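Local atomic coordinates of NTF2 domain-containing protein (Chaetomium thermophilum, PDB entry 4X2H), a protein that is of unknown function but carries an NTF2 domain, and probably works by binding a partner protein through the sheet of that fold. Residues 123-128 against 151-156. Residues are numbered along the deposited sequence; the frame is centred on the assembly and turned at random.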
ATOM      1  N   MET B 123      -2.476   9.961   0.616  1.00 12.20           N
ATOM      2  CA  MET B 123      -2.520   8.790  -0.253  1.00  9.25           C
ATOM      3  C   MET B 123      -1.930   7.546   0.386  1.00 10.86           C
ATOM      4  O   MET B 123      -0.937   7.613   1.108  1.00 10.48           O
ATOM      5  CB  MET B 123      -1.780   9.079  -1.558  1.00  8.65           C
ATOM      6  CG  MET B 123      -2.520  10.045  -2.468  1.00 13.70           C
ATOM      7  SD  MET B 123      -1.496  10.696  -3.797  1.00 18.90           S
ATOM      8  CE  MET B 123      -0.365  11.742  -2.878  1.00 17.85           C
ATOM      9  N   ALA B 124      -2.568   6.417   0.100  1.00  6.97           N
ATOM     10  CA  ALA B 124      -2.030   5.094   0.410  1.00 12.13           C
ATOM     11  C   ALA B 124      -1.449   4.502  -0.863  1.00 10.87           C
ATOM     12  O   ALA B 124      -2.183   4.206  -1.804  1.00 13.07           O
ATOM     13  CB  ALA B 124      -3.110   4.193   0.979  1.00 14.26           C
ATOM     14  N   LEU B 125      -0.129   4.348  -0.890  1.00  7.86           N
ATOM     15  CA  LEU B 125       0.586   3.861  -2.063  1.00  8.91           C
ATOM     16  C   LEU B 125       1.167   2.485  -1.793  1.00 10.13           C
ATOM     17  O   LEU B 125       1.804   2.281  -0.766  1.00 14.70           O
ATOM     18  CB  LEU B 125       1.703   4.839  -2.441  1.00 12.53           C
ATOM     19  CG  LEU B 125       2.706   4.395  -3.509  1.00 14.47           C
ATOM     20  CD1 LEU B 125       2.034   4.283  -4.866  1.00 16.39           C
ATOM     21  CD2 LEU B 125       3.882   5.361  -3.559  1.00 12.17           C
ATOM     22  N   THR B 126       0.941   1.545  -2.705  1.00  9.85           N
ATOM     23  CA  THR B 126       1.586   0.237  -2.627  1.00 10.81           C
ATOM     24  C   THR B 126       2.445   0.027  -3.870  1.00 12.42           C
ATOM     25  O   THR B 126       2.046   0.382  -4.981  1.00 13.35           O
ATOM     26  CB  THR B 126       0.560  -0.910  -2.481  1.00 13.39           C
ATOM     27  OG1 THR B 126       1.250  -2.160  -2.392  1.00 18.55           O
ATOM     28  CG2 THR B 126      -0.406  -0.947  -3.656  1.00 16.29           C
ATOM     29  N   VAL B 127       3.636  -0.528  -3.662  1.00 11.38           N
ATOM     30  CA  VAL B 127       4.601  -0.738  -4.734  1.00  9.40           C
ATOM     31  C   VAL B 127       5.166  -2.132  -4.601  1.00  9.16           C
ATOM     32  O   VAL B 127       5.502  -2.562  -3.501  1.00  8.71           O
ATOM     33  CB  VAL B 127       5.763   0.273  -4.690  1.00  8.42           C
ATOM     34  CG1 VAL B 127       6.683   0.076  -5.887  1.00 14.24           C
ATOM     35  CG2 VAL B 127       5.236   1.707  -4.637  1.00 11.34           C
ATOM     36  N   SER B 128       5.283  -2.832  -5.720  1.00  6.55           N
ATOM     37  CA  SER B 128       5.848  -4.171  -5.706  1.00  6.69           C
ATOM     38  C   SER B 128       6.823  -4.349  -6.856  1.00 11.49           C
ATOM     39  O   SER B 128       6.715  -3.694  -7.894  1.00 11.04           O
ATOM     40  CB  SER B 128       4.740  -5.224  -5.772  1.00 12.03           C
ATOM     41  OG  SER B 128       3.942  -5.180  -4.599  1.00 15.89           O
ATOM     42  N   ASP B 151       6.438  -2.522  -0.956  1.00 10.59           N
ATOM     43  CA  ASP B 151       6.508  -1.281  -0.193  1.00 14.56           C
ATOM     44  C   ASP B 151       5.113  -0.692  -0.073  1.00 11.74           C
ATOM     45  O   ASP B 151       4.361  -0.704  -1.039  1.00 13.55           O
ATOM     46  CB  ASP B 151       7.420  -0.256  -0.887  1.00 17.89           C
ATOM     47  CG  ASP B 151       8.808  -0.165  -0.275  1.00 20.33           C
ATOM     48  OD1 ASP B 151       8.968  -0.413   0.938  1.00 20.16           O
ATOM     49  OD2 ASP B 151       9.750   0.190  -1.024  1.00 16.99           O
ATOM     50  N   VAL B 152       4.761  -0.184   1.103  1.00 11.65           N
ATOM     51  CA  VAL B 152       3.568   0.639   1.222  1.00  9.58           C
ATOM     52  C   VAL B 152       3.932   1.957   1.891  1.00 10.72           C
ATOM     53  O   VAL B 152       4.765   2.003   2.795  1.00 12.05           O
ATOM     54  CB  VAL B 152       2.422  -0.065   1.999  1.00 12.24           C
ATOM     55  CG1 VAL B 152       1.907  -1.274   1.209  1.00 14.69           C
ATOM     56  CG2 VAL B 152       2.854  -0.444   3.408  1.00 14.41           C
ATOM     57  N   PHE B 153       3.321   3.030   1.401  1.00 10.00           N
ATOM     58  CA  PHE B 153       3.572   4.377   1.895  1.00 12.46           C
ATOM     59  C   PHE B 153       2.270   5.086   2.168  1.00 13.97           C
ATOM     60  O   PHE B 153       1.295   4.902   1.438  1.00 15.07           O
ATOM     61  CB  PHE B 153       4.347   5.227   0.885  1.00 11.68           C
ATOM     62  CG  PHE B 153       5.657   4.647   0.451  1.00 12.56           C
ATOM     63  CD1 PHE B 153       5.728   3.827  -0.659  1.00 11.59           C
ATOM     64  CD2 PHE B 153       6.828   4.969   1.119  1.00 12.60           C
ATOM     65  CE1 PHE B 153       6.929   3.324  -1.083  1.00 11.34           C
ATOM     66  CE2 PHE B 153       8.035   4.462   0.702  1.00 10.13           C
ATOM     67  CZ  PHE B 153       8.091   3.639  -0.400  1.00 11.40           C
ATOM     68  N   ILE B 154       2.261   5.915   3.205  1.00  8.86           N
ATOM     69  CA  ILE B 154       1.248   6.947   3.314  1.00  7.19           C
ATOM     70  C   ILE B 154       1.909   8.277   2.969  1.00  8.31           C
ATOM     71  O   ILE B 154       2.878   8.694   3.609  1.00 10.36           O
ATOM     72  CB  ILE B 154       0.602   6.995   4.704  1.00 11.59           C
ATOM     73  CG1 ILE B 154      -0.173   5.701   4.946  1.00 16.52           C
ATOM     74  CG2 ILE B 154      -0.348   8.185   4.803  1.00 15.24           C
ATOM     75  CD1 ILE B 154      -0.677   5.534   6.361  1.00 20.65           C
ATOM     76  N   LEU B 155       1.393   8.924   1.933  1.00  9.76           N
ATOM     77  CA  LEU B 155       1.929  10.197   1.479  1.00 11.04           C
ATOM     78  C   LEU B 155       1.020  11.347   1.873  1.00 10.55           C
ATOM     79  O   LEU B 155      -0.200  11.219   1.802  1.00 10.45           O
ATOM     80  CB  LEU B 155       2.115  10.188  -0.030  1.00 12.76           C
ATOM     81  CG  LEU B 155       3.047   9.120  -0.595  1.00 11.82           C
ATOM     82  CD1 LEU B 155       2.966   9.147  -2.103  1.00 14.76           C
ATOM     83  CD2 LEU B 155       4.484   9.333  -0.127  1.00 10.13           C
ATOM     84  N   VAL B 156       1.621  12.465   2.277  1.00 11.15           N
ATOM     85  CA  VAL B 156       0.872  13.675   2.629  1.00 10.03           C
ATOM     86  C   VAL B 156       1.427  14.876   1.855  1.00 11.73           C
ATOM     87  O   VAL B 156       2.562  14.841   1.370  1.00 12.11           O
ATOM     88  CB  VAL B 156       0.919  13.957   4.151  1.00 10.31           C
ATOM     89  CG1 VAL B 156       0.187  12.867   4.927  1.00 13.72           C
ATOM     90  CG2 VAL B 156       2.352  14.087   4.640  1.00 11.32           C
TER
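Six backbone hydrogen bonds zip strand 123-128 to strand 151-156, two in each of the antiparallel hydrogen-bonded pairs M123–L155, L125–F153 and V127–D151. All lie in the plane of the accepting carbonyl; the straightest, L125 N to F153 O, measures 2.8 Å at 177°. The side chains of these three pairs share one face, and there the packing is dense. L125, with CG anti to its backbone N (chi1 171°), lies alongside F153, and one methyl, CD2, touches both neighbours, 3.8 Å from F153 CD1 and 4.2 Å from L155 CD1. V127 CG2 meets the edge of the same ring at CE1, 4.3 Å away. M123, unbranched and bent at chi3 (-69°), crosses L155 obliquely and lays CE 4.1 Å from L155 CB. In the curved sheet of the NTF2 fold, where these strands form a beta hairpin, this face receives helix 3-20: F11 and V12 pack on L125, while F11 and Y15 meet F153 edge-to-face. D151 suits this otherwise greasy layer because both its carboxylate oxygens are engaged, OD2 by Y16 and OD1 by H178, whose ring also stacks on F153.

The other face is looser between the strands. A124 offers just a methyl, and beta-branched T126, V152 and I154 suit the extended backbone; T126 and V152 cross obliquely, OG1 standing 3.8 Å from V152 CG1. T126 OG1 is hydrogen-bonded to N150 ND2. Rather than facing solvent, this side is buried against another protein's chain, which packs on T126, V152 and I154 and hydrogen-bonds A124 O through a polar side chain.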